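Local coordinates for protein inositol-3-phosphate synthase (Caenorhabditis elegans, PDB 1VKO) that is a four-chain enzyme of the Rossmann clan that holds nicotinamide-adenine-dinucleotide, a potassium ion and pyrophosphate, at residues R53-G56 against L57-T60; G89-A92 against V93-F97; I148-P151 against N152-I155. All coordinates share one frame; numbering follows the deposited sequence.

Contact 1 of 3, residues R53-G56 against L57-T60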
loop_
_atom_site.group_PDB
_atom_site.type_symbol
_atom_site.label_atom_id
_atom_site.label_comp_id
_atom_site.label_asym_id
_atom_site.label_seq_id
_atom_site.Cartn_x
_atom_site.Cartn_y
_atom_site.Cartn_z
ATOM N N ARG A 53 20.460 45.126 -1.186
ATOM C CA ARG A 53 20.279 46.555 -1.315
ATOM C C ARG A 53 18.800 46.852 -1.453
ATOM O O ARG A 53 18.006 45.968 -1.818
ATOM C CB ARG A 53 21.038 47.110 -2.523
ATOM C CG ARG A 53 22.587 47.055 -2.475
ATOM C CD ARG A 53 23.269 47.864 -1.349
ATOM N NE ARG A 53 23.862 46.985 -0.325
ATOM C CZ ARG A 53 25.171 46.745 -0.168
ATOM N NH1 ARG A 53 26.060 47.325 -0.960
ATOM N NH2 ARG A 53 25.592 45.920 0.793
ATOM N N ALA A 54 18.452 48.103 -1.151
ATOM C CA ALA A 54 17.113 48.657 -1.344
ATOM C C ALA A 54 16.401 48.166 -2.624
ATOM O O ALA A 54 15.244 47.740 -2.565
ATOM C CB ALA A 54 17.183 50.198 -1.317
ATOM N N ASP A 55 17.101 48.202 -3.761
ATOM C CA ASP A 55 16.528 47.824 -5.072
ATOM C C ASP A 55 16.514 46.325 -5.393
ATOM O O ASP A 55 15.886 45.908 -6.360
ATOM C CB ASP A 55 17.231 48.589 -6.197
ATOM C CG ASP A 55 18.729 48.308 -6.258
ATOM O OD1 ASP A 55 19.225 47.426 -5.517
ATOM O OD2 ASP A 55 19.490 48.931 -7.039
ATOM N N GLY A 56 17.230 45.531 -4.598
ATOM C CA GLY A 56 17.131 44.073 -4.619
ATOM C C GLY A 56 18.428 43.343 -4.305
ATOM O O GLY A 56 19.309 43.873 -3.625
ATOM N N LEU A 57 18.561 42.130 -4.837
ATOM C CA LEU A 57 19.702 41.262 -4.540
ATOM C C LEU A 57 20.794 41.289 -5.605
ATOM O O LEU A 57 20.563 40.907 -6.745
ATOM C CB LEU A 57 19.203 39.838 -4.385
ATOM C CG LEU A 57 20.117 38.800 -3.772
ATOM C CD1 LEU A 57 20.576 39.241 -2.417
ATOM C CD2 LEU A 57 19.311 37.550 -3.686
ATOM N N HIS A 58 21.992 41.716 -5.222
ATOM C CA HIS A 58 23.086 41.811 -6.172
ATOM C C HIS A 58 23.967 40.585 -6.060
ATOM O O HIS A 58 24.433 40.246 -4.971
ATOM C CB HIS A 58 23.892 43.097 -5.967
ATOM C CG HIS A 58 23.104 44.350 -6.211
ATOM N ND1 HIS A 58 23.384 45.215 -7.247
ATOM C CD2 HIS A 58 22.041 44.881 -5.558
ATOM C CE1 HIS A 58 22.538 46.229 -7.215
ATOM N NE2 HIS A 58 21.713 46.054 -6.200
ATOM N N VAL A 59 24.168 39.920 -7.199
ATOM C CA VAL A 59 24.906 38.664 -7.270
ATOM C C VAL A 59 26.193 38.853 -8.060
ATOM O O VAL A 59 26.156 39.175 -9.237
ATOM C CB VAL A 59 24.050 37.531 -7.898
ATOM C CG1 VAL A 59 24.784 36.166 -7.804
ATOM C CG2 VAL A 59 22.654 37.460 -7.220
ATOM N N THR A 60 27.324 38.649 -7.383
ATOM C CA THR A 60 28.636 38.779 -7.975
ATOM C C THR A 60 29.312 37.413 -8.081
ATOM O O THR A 60 29.773 36.887 -7.082
ATOM C CB THR A 60 29.506 39.751 -7.142
ATOM O OG1 THR A 60 28.911 41.056 -7.140
ATOM C CG2 THR A 60 30.843 39.982 -7.817
#

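Contact 2 of 3, residues G89-A92 against V93-F97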
loop_
_atom_site.group_PDB
_atom_site.type_symbol
_atom_site.label_atom_id
_atom_site.label_comp_id
_atom_site.label_asym_id
_atom_site.label_seq_id
_atom_site.Cartn_x
_atom_site.Cartn_y
_atom_site.Cartn_z
ATOM N N GLY A 89 27.610 -5.042 12.741
ATOM C CA GLY A 89 28.992 -5.439 12.922
ATOM C C GLY A 89 29.261 -6.805 12.319
ATOM O O GLY A 89 30.161 -6.933 11.494
ATOM N N SER A 90 28.525 -7.842 12.726
ATOM C CA SER A 90 28.898 -9.213 12.326
ATOM C C SER A 90 28.667 -9.377 10.819
ATOM O O SER A 90 29.342 -10.142 10.139
ATOM C CB SER A 90 28.095 -10.246 13.105
ATOM O OG SER A 90 26.699 -10.072 12.869
ATOM N N THR A 91 27.713 -8.624 10.291
ATOM C CA THR A 91 27.435 -8.659 8.864
ATOM C C THR A 91 28.505 -7.950 8.051
ATOM O O THR A 91 28.907 -8.457 7.009
ATOM C CB THR A 91 26.045 -8.051 8.582
ATOM O OG1 THR A 91 25.051 -8.918 9.133
ATOM C CG2 THR A 91 25.752 -8.050 7.090
ATOM N N ALA A 92 28.912 -6.763 8.508
ATOM C CA ALA A 92 30.003 -6.017 7.929
ATOM C C ALA A 92 31.220 -6.911 7.790
ATOM O O ALA A 92 31.817 -6.977 6.726
ATOM C CB ALA A 92 30.325 -4.808 8.790
ATOM N N VAL A 93 31.554 -7.634 8.860
ATOM C CA VAL A 93 32.725 -8.526 8.865
ATOM C C VAL A 93 32.458 -9.721 7.943
ATOM O O VAL A 93 33.260 -10.032 7.076
ATOM C CB VAL A 93 33.094 -9.014 10.309
ATOM C CG1 VAL A 93 34.358 -9.881 10.320
ATOM C CG2 VAL A 93 33.283 -7.865 11.241
ATOM N N GLY A 94 31.313 -10.366 8.125
ATOM C CA GLY A 94 30.943 -11.530 7.330
ATOM C C GLY A 94 31.059 -11.316 5.838
ATOM O O GLY A 94 31.676 -12.119 5.130
ATOM N N SER A 95 30.463 -10.225 5.360
ATOM C CA SER A 95 30.427 -9.898 3.941
ATOM C C SER A 95 31.779 -9.581 3.311
ATOM O O SER A 95 31.968 -9.846 2.109
ATOM C CB SER A 95 29.460 -8.747 3.678
ATOM O OG SER A 95 28.176 -9.033 4.201
ATOM N N ILE A 96 32.703 -9.005 4.083
ATOM C CA ILE A 96 34.106 -8.819 3.608
ATOM C C ILE A 96 34.729 -10.175 3.287
ATOM O O ILE A 96 35.220 -10.414 2.175
ATOM C CB ILE A 96 34.934 -7.943 4.622
ATOM C CG1 ILE A 96 34.378 -6.506 4.633
ATOM C CG2 ILE A 96 36.346 -7.822 4.249
ATOM C CD1 ILE A 96 34.850 -5.647 5.793
ATOM N N PHE A 97 34.658 -11.089 4.235
ATOM C CA PHE A 97 35.179 -12.446 4.021
ATOM C C PHE A 97 34.495 -13.073 2.840
ATOM O O PHE A 97 35.126 -13.679 1.994
ATOM C CB PHE A 97 34.911 -13.308 5.249
ATOM C CG PHE A 97 35.885 -13.076 6.371
ATOM C CD1 PHE A 97 37.267 -12.983 6.114
ATOM C CD2 PHE A 97 35.441 -12.981 7.681
ATOM C CE1 PHE A 97 38.161 -12.768 7.151
ATOM C CE2 PHE A 97 36.337 -12.788 8.728
ATOM C CZ PHE A 97 37.689 -12.670 8.471
#

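Contact 3 of 3, residues I148-P151 against N152-I155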
loop_
_atom_site.group_PDB
_atom_site.type_symbol
_atom_site.label_atom_id
_atom_site.label_comp_id
_atom_site.label_asym_id
_atom_site.label_seq_id
_atom_site.Cartn_x
_atom_site.Cartn_y
_atom_site.Cartn_z
ATOM N N ILE A 148 40.737 4.444 -4.203
ATOM C CA ILE A 148 40.169 4.295 -2.854
ATOM C C ILE A 148 40.246 2.840 -2.426
ATOM O O ILE A 148 40.453 1.983 -3.253
ATOM C CB ILE A 148 38.704 4.793 -2.782
ATOM C CG1 ILE A 148 37.825 4.058 -3.806
ATOM C CG2 ILE A 148 38.640 6.308 -2.936
ATOM C CD1 ILE A 148 36.344 4.333 -3.716
ATOM N N LEU A 149 40.088 2.563 -1.136
ATOM C CA LEU A 149 40.074 1.179 -0.664
ATOM C C LEU A 149 38.932 0.343 -1.253
ATOM O O LEU A 149 37.907 0.875 -1.681
ATOM C CB LEU A 149 39.952 1.154 0.854
ATOM C CG LEU A 149 41.029 1.834 1.680
ATOM C CD1 LEU A 149 40.438 2.172 3.031
ATOM C CD2 LEU A 149 42.254 0.902 1.794
ATOM N N SER A 150 39.140 -0.970 -1.299
ATOM C CA SER A 150 38.044 -1.913 -1.430
ATOM C C SER A 150 37.794 -2.424 -0.046
ATOM O O SER A 150 38.739 -2.523 0.739
ATOM C CB SER A 150 38.468 -3.104 -2.287
ATOM O OG SER A 150 37.729 -4.273 -1.938
ATOM N N PRO A 151 36.566 -2.801 0.282
ATOM C CA PRO A 151 36.303 -3.304 1.632
ATOM C C PRO A 151 37.098 -4.572 1.904
ATOM O O PRO A 151 37.218 -4.967 3.053
ATOM C CB PRO A 151 34.801 -3.594 1.618
ATOM C CG PRO A 151 34.257 -2.663 0.542
ATOM C CD PRO A 151 35.339 -2.770 -0.544
ATOM N N ASN A 152 37.628 -5.200 0.857
ATOM C CA ASN A 152 38.471 -6.362 1.039
ATOM C C ASN A 152 39.793 -5.990 1.710
ATOM O O ASN A 152 40.424 -6.843 2.302
ATOM C CB ASN A 152 38.711 -7.094 -0.297
ATOM C CG ASN A 152 37.412 -7.569 -0.945
ATOM O OD1 ASN A 152 36.397 -7.827 -0.272
ATOM N ND2 ASN A 152 37.433 -7.679 -2.259
ATOM N N ASP A 153 40.171 -4.708 1.649
ATOM C CA ASP A 153 41.473 -4.235 2.127
ATOM C C ASP A 153 41.384 -3.745 3.556
ATOM O O ASP A 153 42.392 -3.248 4.112
ATOM C CB ASP A 153 41.953 -3.042 1.296
ATOM C CG ASP A 153 42.143 -3.370 -0.151
ATOM O OD1 ASP A 153 42.860 -4.365 -0.436
ATOM O OD2 ASP A 153 41.631 -2.677 -1.068
ATOM N N LEU A 154 40.181 -3.814 4.136
ATOM C CA LEU A 154 39.963 -3.318 5.504
ATOM C C LEU A 154 40.223 -4.429 6.491
ATOM O O LEU A 154 39.684 -5.525 6.346
ATOM C CB LEU A 154 38.537 -2.789 5.701
ATOM C CG LEU A 154 37.930 -1.600 4.925
ATOM C CD1 LEU A 154 36.410 -1.471 5.237
ATOM C CD2 LEU A 154 38.645 -0.248 5.191
ATOM N N ILE A 155 41.066 -4.154 7.480
ATOM C CA ILE A 155 41.274 -5.071 8.598
ATOM C C ILE A 155 40.367 -4.641 9.739
ATOM O O ILE A 155 40.446 -3.494 10.192
ATOM C CB ILE A 155 42.747 -4.986 9.096
ATOM C CG1 ILE A 155 43.743 -5.576 8.080
ATOM C CG2 ILE A 155 42.883 -5.702 10.417
ATOM C CD1 ILE A 155 44.472 -4.536 7.208
#

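Contact 1 of 3, residues R53-G56 against L57-T60
H58 bends its imidazole back along the strand to the carboxylate of D55, forming a histidine-carboxylate hydrogen bond at the tip of a hairpin, the contact's centre lying about 38 Å from that of the chain. The motif is a two-residue beta-hairpin joining strands 38-53 and 56-71. Its evidence is a type I turn from R53 to G56 in which R53 and G56 form a hydrogen-bonded pair: R53 N lies 3.0 Å from G56 O, and G56 N lies 2.9 Å from R53 O. G56 leaves the turn with phi at 147°, a value that residues carrying a side chain rarely adopt.

In the side-chain bond H58 NE2 donates to D55 OD1 over 2.9 Å, with an N-H...O angle of 164°. The acceptor sits in the imidazole plane, while the histidine meets OD1 on its syn side, somewhat out of the carboxylate plane. D55 presents this oxygen because its chi1 of 60° lodges CG between the backbone N and the carbonyl carbon. Across the ring, ND1 is bonded to E28 OE1 of the second subunit. With carboxylates at both nitrogens, the ring may well be biased toward its positively charged form.

R53 adds aliphatic contact: its CG approaches H58 CD2 obliquely at 3.8 Å, before the chain bends away and the guanidinium forms a salt bridge with E51. Residues G56 to V59 also pair in parallel with a strand of the second subunit, so the sheet continues across the subunit interface, which this end of the hairpin helps to form. Near the imidazole plane, at the ring edge, G56 O lies 3.5 Å from H58 CD2.

Contact 2 of 3, residues G89-A92 against V93-F97
S95 folds its hydroxyl back against the helix, toward the carbonyl of T91 one turn earlier. Its chi1 of -54° sets OG beside its own backbone N, and both atoms then bond to T91 O: OG at 3.0 Å and S95 N at 2.9 Å. They arrive from opposite faces of the carbonyl plane, so one oxygen is gripped twice and the hydroxyl is satisfied without leaving the helix. The T91 methyl, CG2, lies alongside, 3.9 Å from S95 OG. The same rotamer leaves T91 OG1 beside the backbone N, where it bonds N87 O.

The backbone that carries them is alpha-helical, as the i to i+4 bonds from V93 N to G89 O (3.1 Å) and from G94 N to S90 O (2.8 Å) attest. This is helix 87-100, which follows strand 77-82 and the glycine-rich turn of the Rossmann fold. Its first turn lies near the cofactor, G89 being about 6 Å from the bound nicotinamide-adenine-dinucleotide.

V93 and I96 brush the carbonyls one turn earlier with aliphatic carbon. V93 CG1 stands anti to the backbone N (chi1 -177°), which leaves CG2 beside that N and 3.3 Å from G89 O. I96 places CG1 3.3 Å from A92 O, whose bond from I96 N is weak; the hydroxyl of Y449, on helix 440-458, also bonds that oxygen. Further out, V93 and I96 both pack on I156 of strand 154-159, whereas S95 meets F176 and, from the second subunit, F425.

Contact 3 of 3, residues I148-P151 against N152-I155
P151 and L154 meet across a tight turn: L154 CD1 comes 4.0 Å from P151 CA, while the proline ring lies against Y449 and I453 of helix 440-458. The other methyl of L154, CD2, touches L149 CD1 at 3.7 Å, the two leucine side chains crossing at about a right angle.

N152, next to the proline, is fixed through its backbone. Its N donates to S150 OG at 2.9 Å with an N-H...O angle of 161°; this bond from residue i+2 to the serine hydroxyl makes an ST turn. The hydroxyl gets there because S150 carries OG anti to its own backbone N (chi1 153°). The chain here makes a short 3-10 turn leading into strand 154-159, an outermost strand, within this chain, of the parallel Rossmann sheet. D153 N bonds S150 O at 2.8 Å, approaching from above the carbonyl plane, and L154 N bonds P151 O only weakly.

D153 reciprocates: its OD2 takes the N-H of S150 at 3.0 Å, on the anti side of the carboxylate. The side chain of N152 lies beside S150 OG, and its OD1 is hydrogen-bonded to the hydroxyl of Y116.

How the contacts relate
Contact 1 is a surface contact on an arm shared with a second subunit, its centre about 50 Å or more from the other two centres and across the chain's centre from them. Contact 2 is fully buried, and contact 3 partly so. These two meet directly, I96 CG2 lying 3.2 Å from P151 O, and both lean on Y449 of helix 440-458. They belong to the same Rossmann unit, contact 2 in helix 87-100 packed on the sheet, contact 3 at the entry to edge strand 154-159. Chemistry follows place: ionisable groups join at the exposed hairpin, within the helix a backbone carbonyl accepts a serine hydroxyl, and the partly buried turn pairs a carboxylate with a backbone N-H and adds leucine packing.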